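PDB 5Z3K: glucosidase from Croceicoccus marinus, which probably hydrolyses O-glycosidic bonds as a beta-glucosidase of glycoside hydrolase family 39, with a TIM-barrel catalytic domain. Local coordinates for residues N104-I109 against E259-Y264; M175-A180 against L211-Q216. All coordinates share one frame; numbering follows the deposited sequence.

Interaction 1. Residues N104-I109 against E259-Y264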
loop_
_atom_site.group_PDB
_atom_site.type_symbol
_atom_site.label_atom_id
_atom_site.label_comp_id
_atom_site.label_asym_id
_atom_site.label_seq_id
_atom_site.Cartn_x
_atom_site.Cartn_y
_atom_site.Cartn_z
ATOM N N ASN A 104 -6.559 -7.274 -7.131
ATOM C CA ASN A 104 -7.855 -6.936 -6.557
ATOM C C ASN A 104 -7.973 -5.424 -6.368
ATOM O O ASN A 104 -7.014 -4.670 -6.530
ATOM C CB ASN A 104 -8.054 -7.665 -5.232
ATOM C CG ASN A 104 -8.445 -9.113 -5.430
ATOM O OD1 ASN A 104 -9.623 -9.450 -5.460
ATOM N ND2 ASN A 104 -7.460 -9.969 -5.574
ATOM N N ILE A 105 -9.170 -4.971 -6.010
ATOM C CA ILE A 105 -9.444 -3.543 -5.930
ATOM C C ILE A 105 -9.986 -3.205 -4.548
ATOM O O ILE A 105 -10.826 -3.934 -4.002
ATOM C CB ILE A 105 -10.405 -3.093 -7.048
ATOM C CG1 ILE A 105 -9.716 -3.288 -8.404
ATOM C CG2 ILE A 105 -10.782 -1.629 -6.885
ATOM C CD1 ILE A 105 -10.640 -3.193 -9.611
ATOM N N LEU A 106 -9.460 -2.126 -3.969
ATOM C CA LEU A 106 -9.999 -1.491 -2.769
ATOM C C LEU A 106 -10.664 -0.214 -3.257
ATOM O O LEU A 106 -9.982 0.749 -3.635
ATOM C CB LEU A 106 -8.895 -1.213 -1.758
ATOM C CG LEU A 106 -9.252 -0.347 -0.553
ATOM C CD1 LEU A 106 -10.213 -1.134 0.311
ATOM C CD2 LEU A 106 -7.992 0.015 0.226
ATOM N N PHE A 107 -11.992 -0.229 -3.328
ATOM C CA PHE A 107 -12.728 0.873 -3.928
ATOM C C PHE A 107 -13.114 1.856 -2.832
ATOM O O PHE A 107 -13.934 1.537 -1.964
ATOM C CB PHE A 107 -13.955 0.365 -4.680
ATOM C CG PHE A 107 -14.519 1.367 -5.638
ATOM C CD1 PHE A 107 -15.189 2.493 -5.169
ATOM C CD2 PHE A 107 -14.347 1.207 -7.004
ATOM C CE1 PHE A 107 -15.689 3.429 -6.044
ATOM C CE2 PHE A 107 -14.849 2.139 -7.887
ATOM C CZ PHE A 107 -15.522 3.253 -7.407
ATOM N N THR A 108 -12.540 3.055 -2.880
ATOM C CA THR A 108 -12.806 4.063 -1.865
ATOM C C THR A 108 -14.028 4.878 -2.280
ATOM O O THR A 108 -14.032 5.515 -3.340
ATOM C CB THR A 108 -11.601 4.976 -1.641
ATOM O OG1 THR A 108 -10.453 4.185 -1.290
ATOM C CG2 THR A 108 -11.874 5.958 -0.497
ATOM N N ILE A 109 -15.050 4.852 -1.436
ATOM C CA ILE A 109 -16.255 5.669 -1.582
ATOM C C ILE A 109 -15.994 7.018 -0.916
ATOM O O ILE A 109 -15.937 7.108 0.314
ATOM C CB ILE A 109 -17.467 4.967 -0.951
ATOM C CG1 ILE A 109 -17.679 3.591 -1.604
ATOM C CG2 ILE A 109 -18.730 5.847 -1.042
ATOM C CD1 ILE A 109 -18.636 2.684 -0.873
ATOM N N GLU A 259 -9.794 -6.967 10.109
ATOM C CA GLU A 259 -8.435 -6.798 9.617
ATOM C C GLU A 259 -7.986 -5.340 9.734
ATOM O O GLU A 259 -8.799 -4.410 9.810
ATOM C CB GLU A 259 -8.331 -7.259 8.160
ATOM C CG GLU A 259 -8.545 -8.749 7.969
ATOM C CD GLU A 259 -8.165 -9.216 6.578
ATOM O OE1 GLU A 259 -7.719 -8.375 5.774
ATOM O OE2 GLU A 259 -8.306 -10.420 6.291
ATOM N N LEU A 260 -6.666 -5.147 9.756
ATOM C CA LEU A 260 -6.071 -3.816 9.705
ATOM C C LEU A 260 -5.609 -3.538 8.278
ATOM O O LEU A 260 -4.781 -4.275 7.739
ATOM C CB LEU A 260 -4.893 -3.699 10.667
ATOM C CG LEU A 260 -5.190 -3.836 12.158
ATOM C CD1 LEU A 260 -4.076 -3.171 12.964
ATOM C CD2 LEU A 260 -6.556 -3.247 12.502
ATOM N N LEU A 261 -6.132 -2.480 7.671
ATOM C CA LEU A 261 -5.755 -2.123 6.308
ATOM C C LEU A 261 -5.007 -0.801 6.330
ATOM O O LEU A 261 -5.556 0.222 6.755
ATOM C CB LEU A 261 -6.984 -2.037 5.401
ATOM C CG LEU A 261 -6.726 -2.177 3.900
ATOM C CD1 LEU A 261 -7.988 -2.691 3.219
ATOM C CD2 LEU A 261 -6.308 -0.847 3.304
ATOM N N LEU A 262 -3.767 -0.824 5.852
ATOM C CA LEU A 262 -2.919 0.360 5.787
ATOM C C LEU A 262 -3.183 1.038 4.442
ATOM O O LEU A 262 -2.620 0.653 3.414
ATOM C CB LEU A 262 -1.460 -0.050 5.983
ATOM C CG LEU A 262 -0.318 0.966 5.959
ATOM C CD1 LEU A 262 -0.610 2.176 6.864
ATOM C CD2 LEU A 262 0.995 0.257 6.339
ATOM N N SER A 263 -4.066 2.051 4.442
ATOM C CA SER A 263 -4.562 2.625 3.190
ATOM C C SER A 263 -3.570 3.561 2.516
ATOM O O SER A 263 -3.691 3.801 1.305
ATOM C CB SER A 263 -5.872 3.382 3.444
ATOM O OG SER A 263 -6.955 2.472 3.425
ATOM N N TYR A 264 -2.631 4.127 3.275
ATOM C CA TYR A 264 -1.525 4.924 2.749
ATOM C C TYR A 264 -0.297 4.572 3.556
ATOM O O TYR A 264 -0.351 4.592 4.791
ATOM C CB TYR A 264 -1.697 6.438 2.911
ATOM C CG TYR A 264 -2.830 7.173 2.237
ATOM C CD1 TYR A 264 -4.125 7.099 2.732
ATOM C CD2 TYR A 264 -2.578 8.044 1.188
ATOM C CE1 TYR A 264 -5.158 7.825 2.152
ATOM C CE2 TYR A 264 -3.606 8.779 0.591
ATOM C CZ TYR A 264 -4.895 8.670 1.088
ATOM O OH TYR A 264 -5.926 9.402 0.506
#
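Leu106 is the residue of 104-109 that reaches 259-264, meeting Leu261 and Ser263 across the interior of the barrel. Its CG stands anti to the backbone N (chi1 170°), which extends the branched end inward from the strand. Leu261 extends from the opposite strand in the same way, its CG likewise swung anti to N (chi1 -159°), and the two side chains meet tip to tip. Methyl touches methyl: Leu106 CD2 lies 3.6 Å from Leu261 CD2, the closest approach, while Leu106 CD1 is 4.0 Å from Leu261 CD1. Leu106 CD2 also stands 4.0 Å from Leu261 CD1, so that one methyl is set against both branches of the opposing fork. A looser touch joins Leu106 CD2 to Ser263 OG at 4.2 Å. The backbones themselves stay far apart, 9.1 Å between Leu106 CA and Ser263 CA, as expected of the third and seventh strands of a closed eight-stranded parallel barrel, which face each other across it. The backbone of Leu106 is hydrogen-bonded to Val54 and Ser56.

Two residues on, Thr108 also turns to the interior, but it has no direct contact with 259-264. Its OG1 bonds to Glu153 OE2, and Ser263 OG bonds to Glu153 OE1, so the two oxygens of one carboxylate link the opposed strands through strand 151-154. Beyond Ser263, Tyr264 OH is hydrogen-bonded to Asp156 OD2. The chemistry thus changes along the barrel: a small apolar contact between leucine methyls, which accounts for most of the 96 Å² buried between the segments, gives way to a polar network toward the C-terminal ends of the strands, the end at which TIM-barrel enzymes carry their active sites.

Interaction 2. Residues M175-A180 against L211-Q216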
loop_
_atom_site.group_PDB
_atom_site.type_symbol
_atom_site.label_atom_id
_atom_site.label_comp_id
_atom_site.label_asym_id
_atom_site.label_seq_id
_atom_site.Cartn_x
_atom_site.Cartn_y
_atom_site.Cartn_z
HETATM N N MSE A 175 -23.587 7.613 7.081
HETATM C CA MSE A 175 -23.138 7.360 5.722
HETATM C C MSE A 175 -22.372 6.040 5.643
HETATM O O MSE A 175 -22.546 5.267 4.700
HETATM C CB MSE A 175 -22.272 8.510 5.230
HETATM C CG MSE A 175 -23.047 9.731 4.822
HETATM SE SE MSE A 175 -21.912 11.207 4.317
HETATM C CE MSE A 175 -21.283 10.584 2.553
ATOM N N TYR A 176 -21.531 5.775 6.648
ATOM C CA TYR A 176 -20.843 4.491 6.692
ATOM C C TYR A 176 -21.842 3.345 6.763
ATOM O O TYR A 176 -21.727 2.357 6.029
ATOM C CB TYR A 176 -19.878 4.413 7.878
ATOM C CG TYR A 176 -19.223 3.054 7.903
ATOM C CD1 TYR A 176 -18.263 2.721 6.950
ATOM C CD2 TYR A 176 -19.597 2.085 8.823
ATOM C CE1 TYR A 176 -17.680 1.470 6.927
ATOM C CE2 TYR A 176 -19.017 0.829 8.812
ATOM C CZ TYR A 176 -18.055 0.529 7.853
ATOM O OH TYR A 176 -17.469 -0.701 7.808
ATOM N N ALA A 177 -22.844 3.463 7.641
ATOM C CA ALA A 177 -23.805 2.376 7.789
ATOM C C ALA A 177 -24.589 2.158 6.503
ATOM O O ALA A 177 -24.876 1.015 6.131
ATOM C CB ALA A 177 -24.752 2.658 8.959
ATOM N N ALA A 178 -24.945 3.244 5.810
ATOM C CA ALA A 178 -25.641 3.110 4.536
ATOM C C ALA A 178 -24.781 2.373 3.518
ATOM O O ALA A 178 -25.265 1.478 2.811
ATOM C CB ALA A 178 -26.041 4.487 4.003
ATOM N N ALA A 179 -23.499 2.733 3.434
ATOM C CA ALA A 179 -22.599 2.059 2.501
ATOM C C ALA A 179 -22.419 0.592 2.866
ATOM O O ALA A 179 -22.450 -0.280 1.989
ATOM C CB ALA A 179 -21.253 2.781 2.470
ATOM N N ALA A 180 -22.234 0.296 4.156
ATOM C CA ALA A 180 -22.059 -1.089 4.583
ATOM C C ALA A 180 -23.300 -1.924 4.286
ATOM O O ALA A 180 -23.198 -3.061 3.803
ATOM C CB ALA A 180 -21.718 -1.137 6.074
ATOM N N LEU A 211 -15.351 3.412 16.085
ATOM C CA LEU A 211 -15.442 2.048 16.599
ATOM C C LEU A 211 -16.628 1.893 17.545
ATOM O O LEU A 211 -17.303 0.855 17.543
ATOM C CB LEU A 211 -14.145 1.672 17.308
ATOM C CG LEU A 211 -12.971 1.438 16.349
ATOM C CD1 LEU A 211 -11.638 1.542 17.083
ATOM C CD2 LEU A 211 -13.140 0.077 15.700
ATOM N N ASP A 212 -16.885 2.908 18.370
ATOM C CA ASP A 212 -18.020 2.842 19.288
ATOM C C ASP A 212 -19.335 2.773 18.520
ATOM O O ASP A 212 -20.231 1.999 18.877
ATOM C CB ASP A 212 -18.001 4.044 20.234
ATOM C CG ASP A 212 -19.174 4.041 21.218
ATOM O OD1 ASP A 212 -19.252 3.125 22.065
ATOM O OD2 ASP A 212 -20.013 4.962 21.145
ATOM N N TYR A 213 -19.450 3.547 17.437
ATOM C CA TYR A 213 -20.687 3.570 16.663
ATOM C C TYR A 213 -20.961 2.226 15.999
ATOM O O TYR A 213 -22.080 1.703 16.077
ATOM C CB TYR A 213 -20.640 4.679 15.607
ATOM C CG TYR A 213 -21.835 4.631 14.679
ATOM C CD1 TYR A 213 -21.804 3.881 13.503
ATOM C CD2 TYR A 213 -23.003 5.321 14.988
ATOM C CE1 TYR A 213 -22.908 3.823 12.666
ATOM C CE2 TYR A 213 -24.104 5.271 14.156
ATOM C CZ TYR A 213 -24.050 4.519 12.997
ATOM O OH TYR A 213 -25.147 4.463 12.163
ATOM N N VAL A 214 -19.967 1.668 15.297
ATOM C CA VAL A 214 -20.211 0.413 14.590
ATOM C C VAL A 214 -20.476 -0.717 15.576
ATOM O O VAL A 214 -21.204 -1.667 15.263
ATOM C CB VAL A 214 -19.042 0.089 13.636
ATOM C CG1 VAL A 214 -19.016 1.083 12.486
ATOM C CG2 VAL A 214 -17.713 0.101 14.365
ATOM N N LYS A 215 -19.900 -0.638 16.777
ATOM C CA LYS A 215 -20.187 -1.638 17.800
ATOM C C LYS A 215 -21.615 -1.505 18.313
ATOM O O LYS A 215 -22.381 -2.475 18.313
ATOM C CB LYS A 215 -19.202 -1.511 18.959
ATOM C CG LYS A 215 -19.474 -2.506 20.074
ATOM C CD LYS A 215 -18.469 -2.380 21.199
ATOM C CE LYS A 215 -18.725 -3.430 22.260
ATOM N NZ LYS A 215 -18.747 -2.807 23.619
ATOM N N GLN A 216 -21.987 -0.305 18.756
ATOM C CA GLN A 216 -23.302 -0.112 19.356
ATOM C C GLN A 216 -24.429 -0.317 18.350
ATOM O O GLN A 216 -25.507 -0.788 18.721
ATOM C CB GLN A 216 -23.373 1.278 19.980
ATOM C CG GLN A 216 -22.403 1.447 21.137
ATOM C CD GLN A 216 -22.631 0.418 22.235
ATOM O OE1 GLN A 216 -23.754 0.246 22.715
ATOM N NE2 GLN A 216 -21.564 -0.271 22.639
#
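Tyr213 OH is hydrogen-bonded to Glu174 OE1, and the same oxygen rests 3.7 Å from Ala177 CB, so the far end of this tyrosine bonds to Glu174 and packs against Ala177, both on helix 169-186. The methyl of Ala177 lies at the edge of the Tyr213 ring, near its plane, and CE1 of that ring is 4.3 Å from Ala177 CB. With CG anti to the backbone N (chi1 173°), the ring projects from its own helix far enough to span the gap, and its bond to Glu174 ties down the end. Tyr173 meets the Tyr213 ring as well.

Beside this pair, Tyr176 and Val214 cross at about a right angle. One methyl does the touching: Val214 CG1 approaches the Tyr176 ring obliquely, 3.7 Å from CE2 and 3.8 Å from CD2. Ala180 CB, one turn further on, stands over a face of that ring toward its rim, and Phe210 packs with it edge-to-face.

The short side chain of Ala177 is consistent with the 7.9 Å between Ala177 CA and Val214 CA in these neighbouring outer helices of the TIM barrel. The helices meet through methyl-to-ring packing, to which the Tyr213–Glu174 hydrogen bond adds a polar tie. At this largely buried interface both tyrosine hydroxyls have a polar partner, Pro220 O for Tyr176 and Glu174 for Tyr213.

Interactions 1 and 2 represent two layers of the same TIM barrel, the strand-lined interior and the surrounding helices, with their centres about 17 Å apart. The layers meet directly where Ile109 CD1, pointing out from the end of strand 104-109, packs 4.2 Å from Ala179 CB of helix 169-186. Strand 151-154 supplies a second connection: its Glu153 lies on the interior side, while Phe154, on the outside, touches selenomethionine Met175, Tyr176 and Ala179. In sequence, both helices of interaction 2 fall between the two strands of interaction 1. Interaction 1 lies inside the barrel, below the polar groups near the C-terminal strand ends, where active sites of this fold are found; interaction 2 lies in the outer helical shell.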